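Local coordinates for protein alpha-1,2-mannosidase (Bacteroides thetaiotaomicron, PDB 2WW2) that hydrolyses alpha-mannosidic bonds with inversion of configuration, as a calcium-dependent glycoside hydrolase of family GH92 from a human gut symbiont, at residues S386-K394 / C646-I654; Q694-T702 / R724-P732. All coordinates share one frame; numbering follows the deposited sequence.

Contact 1. Residues S386-K394 / C646-I654; sequences SLLVDAWMK and CPGMPEYAI
D390 OD1 accepts the backbone N-H of G648, joining the C-terminal part of helix 383-393 to a type II beta turn, C646 to M649, in the catalytic domain of this GH92 enzyme. G648 N to D390 OD1 is 2.8 Å and the N-H...O angle 163°; the donor comes to the anti side of OD1, 22° out of the carboxylate plane. D390 is placed for this by a first torsion of -175°, which sets CG opposite the backbone N and directs the carboxylate to the N-H of G648. The other oxygen, D390 OD2, takes K394 NZ on its syn side at 3.0 Å, a salt bridge to the residue four places on, just beyond the helix. Both carboxylate oxygens of this buried aspartate are therefore engaged. K394 NZ has a further acceptor in T343 OG1, and it also donates across the contact to Y652 OH at 2.9 Å, though the place of that hydroxyl is less sure. Within the turn, G648 has a positive phi, a backbone shape at which a CB would collide with P647 O, which suits glycine, and M649 N closes the turn onto C646 O at 2.9 Å. G648 O is taken by R460 NH2, and Y453 OH bonds both P647 O and S386 OG, so helix 444-465 satisfies polar atoms of both segments. Apolar contact is added by P650, the centre of an inverse gamma turn, whose CD lies against M393 CB at 4.0 Å. S386 OG, besides its bond to Y453, lies 3.5 Å from P647 CB.

Contact 2. Residues Q694-T702 / R724-P732; sequences QEFTRNYLT and RGTQPADFP
D730 meets the bend at T697 to N699 with both its side chain and its carbonyl. D730 CB lies 3.5 Å from T697 O; from there CG, turned opposite its own carbonyl carbon, carries D730 OD1 to T697 OG1, which donates at 2.9 Å from above the carboxylate plane, 42° out of it. The other tip atom, OD2, accepts Q727 N on its anti side. The backbone O of D730 receives N699 N with an N-H...O angle of 168°, in the carbonyl plane. D730 is the last residue of the 3-10 segment 728-730 in the C-terminal tail, which packs here against the loop linking strands 694-695 and 700-702 of two different sheets. With an alanine here the carbonyl bond would remain, but T697 OG1 and Q727 N would probably be left without their acceptor and T697 OG1 freer to turn. N699 ND2 reaches G725 O at 2.9 Å and also bonds D595 O. R724, extended as far as NE, gives NH2 to F696 O at 3.1 Å, while three waters in the guanidinium plane link NE, NH2 and NH1 to F696 O, R698 O and N699 OD1. P732 CA sits over one face of the Y700 ring, 4.1 Å from its centroid and 28° off the normal.

How the contacts relate
Contact 1 closes before contact 2 opens along the chain, and their centres lie 18 Å apart. They meet in a small antiparallel sheet, where strand 651-654 of contact 1 lies beside strand 700-702 of contact 2. Two probable backbone hydrogen bonds support this pairing: Y652 N to L701 O and I654 N to N699 O, each 2.8 Å. N699, a residue of contact 2, thus offers its carbonyl to strand 651-654. Side chains meet as well, with E651 OE1 3.3 Å from P732 CB. Neither contact includes a residue that coordinates the sodium ions; contact 1 is about 18 Å from the chain's centre and contact 2 about 31 Å, both measured between centres.

Contact 1. Residues S386-K394 / C646-I654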
loop_
_atom_site.group_PDB
_atom_site.type_symbol
_atom_site.label_atom_id
_atom_site.label_comp_id
_atom_site.label_asym_id
_atom_site.label_seq_id
_atom_site.Cartn_x
_atom_site.Cartn_y
_atom_site.Cartn_z
ATOM N N SER A 386 -11.554 20.279 29.373
ATOM C CA SER A 386 -10.745 21.175 28.554
ATOM C C SER A 386 -11.500 22.464 28.203
ATOM O O SER A 386 -10.944 23.561 28.292
ATOM C CB SER A 386 -10.287 20.463 27.273
ATOM O OG SER A 386 -9.633 21.390 26.411
ATOM N N LEU A 387 -12.762 22.347 27.803
ATOM C CA LEU A 387 -13.549 23.550 27.485
ATOM C C LEU A 387 -13.618 24.499 28.675
ATOM O O LEU A 387 -13.457 25.709 28.539
ATOM C CB LEU A 387 -14.980 23.179 27.099
ATOM C CG LEU A 387 -15.223 22.934 25.605
ATOM C CD1 LEU A 387 -14.437 21.699 25.131
ATOM C CD2 LEU A 387 -16.737 22.751 25.380
ATOM N N LEU A 388 -13.871 23.945 29.851
ATOM C CA LEU A 388 -13.939 24.777 31.043
ATOM C C LEU A 388 -12.588 25.424 31.365
ATOM O O LEU A 388 -12.505 26.616 31.663
ATOM C CB LEU A 388 -14.435 23.956 32.248
ATOM C CG LEU A 388 -15.868 23.391 32.205
ATOM C CD1 LEU A 388 -16.173 22.592 33.497
ATOM C CD2 LEU A 388 -16.854 24.534 32.072
ATOM N N VAL A 389 -11.525 24.629 31.338
ATOM C CA VAL A 389 -10.217 25.143 31.795
ATOM C C VAL A 389 -9.572 26.070 30.756
ATOM O O VAL A 389 -8.991 27.115 31.095
ATOM C CB VAL A 389 -9.277 23.988 32.151
ATOM C CG1 VAL A 389 -7.871 24.532 32.461
ATOM C CG2 VAL A 389 -9.866 23.205 33.355
ATOM N N ASP A 390 -9.680 25.702 29.486
ATOM C CA ASP A 390 -9.139 26.566 28.441
ATOM C C ASP A 390 -9.774 27.955 28.552
ATOM O O ASP A 390 -9.069 28.993 28.487
ATOM C CB ASP A 390 -9.359 25.970 27.042
ATOM C CG ASP A 390 -8.695 26.800 25.950
ATOM O OD1 ASP A 390 -7.445 26.950 25.993
ATOM O OD2 ASP A 390 -9.417 27.316 25.060
ATOM N N ALA A 391 -11.099 27.988 28.735
ATOM C CA ALA A 391 -11.812 29.265 28.862
ATOM C C ALA A 391 -11.352 30.000 30.107
ATOM O O ALA A 391 -11.041 31.190 30.057
ATOM C CB ALA A 391 -13.318 29.045 28.904
ATOM N N TRP A 392 -11.269 29.279 31.217
ATOM C CA TRP A 392 -10.904 29.896 32.489
ATOM C C TRP A 392 -9.540 30.578 32.398
ATOM O O TRP A 392 -9.350 31.682 32.929
ATOM C CB TRP A 392 -10.891 28.837 33.588
ATOM C CG TRP A 392 -10.811 29.404 34.979
ATOM C CD1 TRP A 392 -9.680 29.677 35.689
ATOM C CD2 TRP A 392 -11.911 29.759 35.829
ATOM N NE1 TRP A 392 -10.003 30.174 36.929
ATOM C CE2 TRP A 392 -11.369 30.230 37.040
ATOM C CE3 TRP A 392 -13.299 29.712 35.683
ATOM C CZ2 TRP A 392 -12.172 30.681 38.099
ATOM C CZ3 TRP A 392 -14.099 30.153 36.738
ATOM C CH2 TRP A 392 -13.530 30.623 37.928
ATOM N N MET A 393 -8.593 29.920 31.730
ATOM C CA MET A 393 -7.227 30.437 31.695
ATOM C C MET A 393 -7.106 31.622 30.752
ATOM O O MET A 393 -6.077 32.291 30.720
ATOM C CB MET A 393 -6.239 29.348 31.308
ATOM C CG MET A 393 -6.209 28.198 32.299
ATOM S SD MET A 393 -5.952 28.756 33.995
ATOM C CE MET A 393 -6.266 27.245 34.864
ATOM N N LYS A 394 -8.169 31.867 29.990
ATOM C CA LYS A 394 -8.241 32.979 29.073
ATOM C C LYS A 394 -9.150 34.071 29.624
ATOM O O LYS A 394 -9.513 35.008 28.901
ATOM C CB LYS A 394 -8.767 32.501 27.709
ATOM C CG LYS A 394 -7.771 31.644 26.974
ATOM C CD LYS A 394 -8.373 30.955 25.753
ATOM C CE LYS A 394 -7.273 30.204 24.986
ATOM N NZ LYS A 394 -7.845 29.544 23.778
ATOM N N CYS A 646 -2.343 23.154 22.772
ATOM C CA CYS A 646 -2.730 22.602 24.060
ATOM C C CYS A 646 -3.781 23.470 24.747
ATOM O O CYS A 646 -3.436 24.364 25.555
ATOM C CB CYS A 646 -1.500 22.470 24.969
ATOM S SG CYS A 646 -1.809 21.632 26.522
ATOM N N PRO A 647 -5.069 23.211 24.452
ATOM C CA PRO A 647 -6.087 23.996 25.136
ATOM C C PRO A 647 -5.919 23.799 26.626
ATOM O O PRO A 647 -5.588 22.686 27.083
ATOM C CB PRO A 647 -7.415 23.403 24.623
ATOM C CG PRO A 647 -7.054 22.920 23.192
ATOM C CD PRO A 647 -5.633 22.347 23.396
ATOM N N GLY A 648 -6.134 24.864 27.386
ATOM C CA GLY A 648 -5.886 24.807 28.827
ATOM C C GLY A 648 -4.603 25.558 29.117
ATOM O O GLY A 648 -4.372 25.991 30.234
ATOM N N MET A 649 -3.772 25.713 28.092
ATOM C CA MET A 649 -2.613 26.611 28.157
ATOM C C MET A 649 -2.888 27.759 27.194
ATOM O O MET A 649 -3.036 27.530 25.995
ATOM C CB MET A 649 -1.332 25.881 27.731
ATOM C CG MET A 649 -0.072 26.747 27.682
ATOM S SD MET A 649 0.379 27.506 29.259
ATOM C CE MET A 649 0.306 26.121 30.403
ATOM N N PRO A 650 -2.956 28.998 27.708
ATOM C CA PRO A 650 -3.396 30.099 26.842
ATOM C C PRO A 650 -2.284 30.587 25.892
ATOM O O PRO A 650 -1.795 31.719 26.019
ATOM C CB PRO A 650 -3.845 31.181 27.844
ATOM C CG PRO A 650 -3.038 30.900 29.107
ATOM C CD PRO A 650 -2.907 29.376 29.136
ATOM N N GLU A 651 -1.907 29.722 24.946
ATOM C CA GLU A 651 -0.792 29.951 24.007
ATOM C C GLU A 651 -1.244 29.427 22.665
ATOM O O GLU A 651 -1.934 28.405 22.611
ATOM C CB GLU A 651 0.415 29.052 24.351
ATOM C CG GLU A 651 1.410 29.620 25.278
ATOM C CD GLU A 651 2.495 28.639 25.636
ATOM O OE1 GLU A 651 2.582 27.501 25.085
ATOM O OE2 GLU A 651 3.271 29.013 26.511
ATOM N N TYR A 652 -0.777 30.052 21.587
ATOM C CA TYR A 652 -1.023 29.529 20.250
ATOM C C TYR A 652 0.310 29.401 19.522
ATOM O O TYR A 652 1.034 30.398 19.385
ATOM C CB TYR A 652 -1.952 30.490 19.473
ATOM C CG TYR A 652 -3.253 30.812 20.180
ATOM C CD1 TYR A 652 -4.423 30.125 19.869
ATOM C CD2 TYR A 652 -3.306 31.796 21.169
ATOM C CE1 TYR A 652 -5.609 30.415 20.498
ATOM C CE2 TYR A 652 -4.486 32.085 21.811
ATOM C CZ TYR A 652 -5.638 31.393 21.466
ATOM O OH TYR A 652 -6.811 31.678 22.111
ATOM N N ALA A 653 0.648 28.187 19.073
ATOM C CA ALA A 653 1.888 27.970 18.343
ATOM C C ALA A 653 1.786 28.607 16.960
ATOM O O ALA A 653 0.756 28.513 16.293
ATOM C CB ALA A 653 2.218 26.470 18.233
ATOM N N ILE A 654 2.862 29.263 16.546
ATOM C CA ILE A 654 2.899 29.959 15.263
ATOM C C ILE A 654 3.205 28.993 14.099
ATOM O O ILE A 654 4.110 28.148 14.179
ATOM C CB ILE A 654 3.854 31.174 15.326
ATOM C CG1 ILE A 654 3.220 32.227 16.242
ATOM C CG2 ILE A 654 4.080 31.786 13.905
ATOM C CD1 ILE A 654 4.152 33.340 16.681
#

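Contact 2. Residues Q694-T702 / R724-P732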
loop_
_atom_site.group_PDB
_atom_site.type_symbol
_atom_site.label_atom_id
_atom_site.label_comp_id
_atom_site.label_asym_id
_atom_site.label_seq_id
_atom_site.Cartn_x
_atom_site.Cartn_y
_atom_site.Cartn_z
ATOM N N GLN A 694 8.713 45.268 17.782
ATOM C CA GLN A 694 9.935 44.734 18.394
ATOM C C GLN A 694 10.296 43.380 17.796
ATOM O O GLN A 694 9.417 42.563 17.530
ATOM C CB GLN A 694 9.759 44.589 19.907
ATOM C CG GLN A 694 8.997 45.738 20.582
ATOM C CD GLN A 694 9.665 47.090 20.423
ATOM O OE1 GLN A 694 10.888 47.224 20.575
ATOM N NE2 GLN A 694 8.854 48.122 20.121
ATOM N N GLU A 695 11.586 43.134 17.592
ATOM C CA GLU A 695 12.030 41.843 17.066
ATOM C C GLU A 695 11.398 40.727 17.898
ATOM O O GLU A 695 11.382 40.792 19.117
ATOM C CB GLU A 695 13.553 41.739 17.118
ATOM C CG GLU A 695 14.117 40.430 16.573
ATOM C CD GLU A 695 15.630 40.416 16.619
ATOM O OE1 GLU A 695 16.249 41.070 15.753
ATOM O OE2 GLU A 695 16.199 39.783 17.536
ATOM N N PHE A 696 10.884 39.703 17.230
ATOM C CA PHE A 696 10.097 38.669 17.893
ATOM C C PHE A 696 10.546 37.336 17.333
ATOM O O PHE A 696 10.505 37.138 16.130
ATOM C CB PHE A 696 8.613 38.913 17.601
ATOM C CG PHE A 696 7.698 37.809 18.053
ATOM C CD1 PHE A 696 7.260 37.741 19.375
ATOM C CD2 PHE A 696 7.237 36.866 17.140
ATOM C CE1 PHE A 696 6.391 36.744 19.785
ATOM C CE2 PHE A 696 6.365 35.853 17.536
ATOM C CZ PHE A 696 5.936 35.794 18.862
ATOM N N THR A 697 11.029 36.450 18.198
ATOM C CA THR A 697 11.550 35.158 17.753
ATOM C C THR A 697 10.864 33.961 18.432
ATOM O O THR A 697 11.218 32.812 18.157
ATOM C CB THR A 697 13.070 35.040 17.984
ATOM O OG1 THR A 697 13.338 35.068 19.387
ATOM C CG2 THR A 697 13.831 36.201 17.302
ATOM N N ARG A 698 9.892 34.215 19.305
ATOM C CA ARG A 698 9.155 33.109 19.934
ATOM C C ARG A 698 8.292 32.380 18.909
ATOM O O ARG A 698 7.799 33.000 17.970
ATOM C CB ARG A 698 8.281 33.607 21.086
ATOM C CG ARG A 698 9.100 34.133 22.249
ATOM C CD ARG A 698 8.211 34.521 23.437
ATOM N NE ARG A 698 7.290 35.623 23.162
ATOM C CZ ARG A 698 7.574 36.917 23.319
ATOM N NH1 ARG A 698 8.789 37.307 23.721
ATOM N NH2 ARG A 698 6.644 37.834 23.064
ATOM N N ASN A 699 8.112 31.073 19.094
ATOM C CA ASN A 699 7.301 30.274 18.161
ATOM C C ASN A 699 5.850 30.163 18.607
ATOM O O ASN A 699 5.135 29.250 18.186
ATOM C CB ASN A 699 7.886 28.869 17.981
ATOM C CG ASN A 699 9.266 28.889 17.336
ATOM O OD1 ASN A 699 9.541 29.710 16.464
ATOM N ND2 ASN A 699 10.131 27.973 17.759
ATOM N N TYR A 700 5.415 31.104 19.440
ATOM C CA TYR A 700 4.037 31.131 19.928
ATOM C C TYR A 700 3.633 32.541 20.355
ATOM O O TYR A 700 4.491 33.381 20.668
ATOM C CB TYR A 700 3.865 30.169 21.111
ATOM C CG TYR A 700 4.656 30.565 22.334
ATOM C CD1 TYR A 700 4.041 31.204 23.408
ATOM C CD2 TYR A 700 6.028 30.308 22.416
ATOM C CE1 TYR A 700 4.776 31.581 24.539
ATOM C CE2 TYR A 700 6.761 30.683 23.532
ATOM C CZ TYR A 700 6.126 31.312 24.591
ATOM O OH TYR A 700 6.845 31.674 25.698
ATOM N N LEU A 701 2.326 32.786 20.350
ATOM C CA LEU A 701 1.723 34.009 20.871
ATOM C C LEU A 701 0.883 33.636 22.085
ATOM O O LEU A 701 0.258 32.575 22.092
ATOM C CB LEU A 701 0.787 34.614 19.821
ATOM C CG LEU A 701 1.385 35.316 18.603
ATOM C CD1 LEU A 701 0.284 35.640 17.591
ATOM C CD2 LEU A 701 2.115 36.582 19.017
ATOM N N THR A 702 0.849 34.490 23.102
ATOM C CA THR A 702 -0.062 34.226 24.232
ATOM C C THR A 702 -1.449 34.730 23.871
ATOM O O THR A 702 -1.586 35.599 23.009
ATOM C CB THR A 702 0.383 34.923 25.536
ATOM O OG1 THR A 702 0.257 36.342 25.395
ATOM C CG2 THR A 702 1.837 34.567 25.871
ATOM N N ARG A 724 16.407 31.279 13.235
ATOM C CA ARG A 724 15.297 31.909 13.947
ATOM C C ARG A 724 14.429 30.875 14.648
ATOM O O ARG A 724 14.046 29.871 14.057
ATOM C CB ARG A 724 14.429 32.725 12.969
ATOM C CG ARG A 724 13.191 33.284 13.597
ATOM C CD ARG A 724 12.350 34.136 12.642
ATOM N NE ARG A 724 11.292 34.746 13.439
ATOM C CZ ARG A 724 10.217 34.093 13.856
ATOM N NH1 ARG A 724 10.032 32.843 13.470
ATOM N NH2 ARG A 724 9.325 34.696 14.638
ATOM N N GLY A 725 14.096 31.132 15.905
ATOM C CA GLY A 725 13.157 30.275 16.620
ATOM C C GLY A 725 13.748 28.956 17.075
ATOM O O GLY A 725 13.020 27.984 17.278
ATOM N N THR A 726 15.070 28.920 17.256
ATOM C CA THR A 726 15.762 27.669 17.574
ATOM C C THR A 726 16.193 27.561 19.039
ATOM O O THR A 726 16.703 26.531 19.463
ATOM C CB THR A 726 17.021 27.504 16.694
ATOM O OG1 THR A 726 17.913 28.587 16.967
ATOM C CG2 THR A 726 16.649 27.531 15.215
ATOM N N GLN A 727 15.982 28.611 19.822
ATOM C CA GLN A 727 16.439 28.616 21.214
ATOM C C GLN A 727 15.378 28.132 22.207
ATOM O O GLN A 727 14.195 28.251 21.953
ATOM C CB GLN A 727 16.887 30.026 21.599
ATOM C CG GLN A 727 17.995 30.555 20.716
ATOM C CD GLN A 727 19.204 29.638 20.749
ATOM O OE1 GLN A 727 19.781 29.405 21.811
ATOM N NE2 GLN A 727 19.579 29.095 19.589
ATOM N N PRO A 728 15.806 27.606 23.367
ATOM C CA PRO A 728 14.828 27.144 24.357
ATOM C C PRO A 728 13.836 28.224 24.781
ATOM O O PRO A 728 12.684 27.914 25.069
ATOM C CB PRO A 728 15.704 26.696 25.541
ATOM C CG PRO A 728 17.009 26.300 24.885
ATOM C CD PRO A 728 17.193 27.313 23.773
ATOM N N ALA A 729 14.259 29.483 24.805
ATOM C CA ALA A 729 13.339 30.559 25.150
ATOM C C ALA A 729 12.246 30.737 24.106
ATOM O O ALA A 729 11.234 31.370 24.381
ATOM C CB ALA A 729 14.082 31.868 25.337
ATOM N N ASP A 730 12.456 30.205 22.903
ATOM C CA ASP A 730 11.488 30.392 21.829
ATOM C C ASP A 730 10.376 29.334 21.826
ATOM O O ASP A 730 9.381 29.490 21.115
ATOM C CB ASP A 730 12.186 30.383 20.461
ATOM C CG ASP A 730 13.249 31.461 20.341
ATOM O OD1 ASP A 730 13.047 32.566 20.891
ATOM O OD2 ASP A 730 14.283 31.195 19.691
ATOM N N PHE A 731 10.545 28.263 22.600
ATOM C CA PHE A 731 9.618 27.123 22.548
ATOM C C PHE A 731 8.380 27.326 23.427
ATOM O O PHE A 731 8.472 27.898 24.518
ATOM C CB PHE A 731 10.310 25.800 22.939
ATOM C CG PHE A 731 11.594 25.521 22.193
ATOM C CD1 PHE A 731 11.821 26.050 20.928
ATOM C CD2 PHE A 731 12.568 24.709 22.760
ATOM C CE1 PHE A 731 13.005 25.796 20.259
ATOM C CE2 PHE A 731 13.743 24.439 22.095
ATOM C CZ PHE A 731 13.965 24.978 20.845
ATOM N N PRO A 732 7.221 26.824 22.980
ATOM C CA PRO A 732 6.019 26.924 23.809
ATOM C C PRO A 732 6.041 25.936 24.977
ATOM O O PRO A 732 7.056 25.249 25.211
ATOM C CB PRO A 732 4.872 26.608 22.827
ATOM C CG PRO A 732 5.508 26.644 21.452
ATOM C CD PRO A 732 6.928 26.244 21.662
HETATM O O HOH W 1 12.203 37.391 13.906
HETATM O O HOH W 2 7.232 33.329 15.421
HETATM O O HOH W 3 7.934 30.834 14.517
HETATM O O HOH W 4 9.363 30.302 25.812
#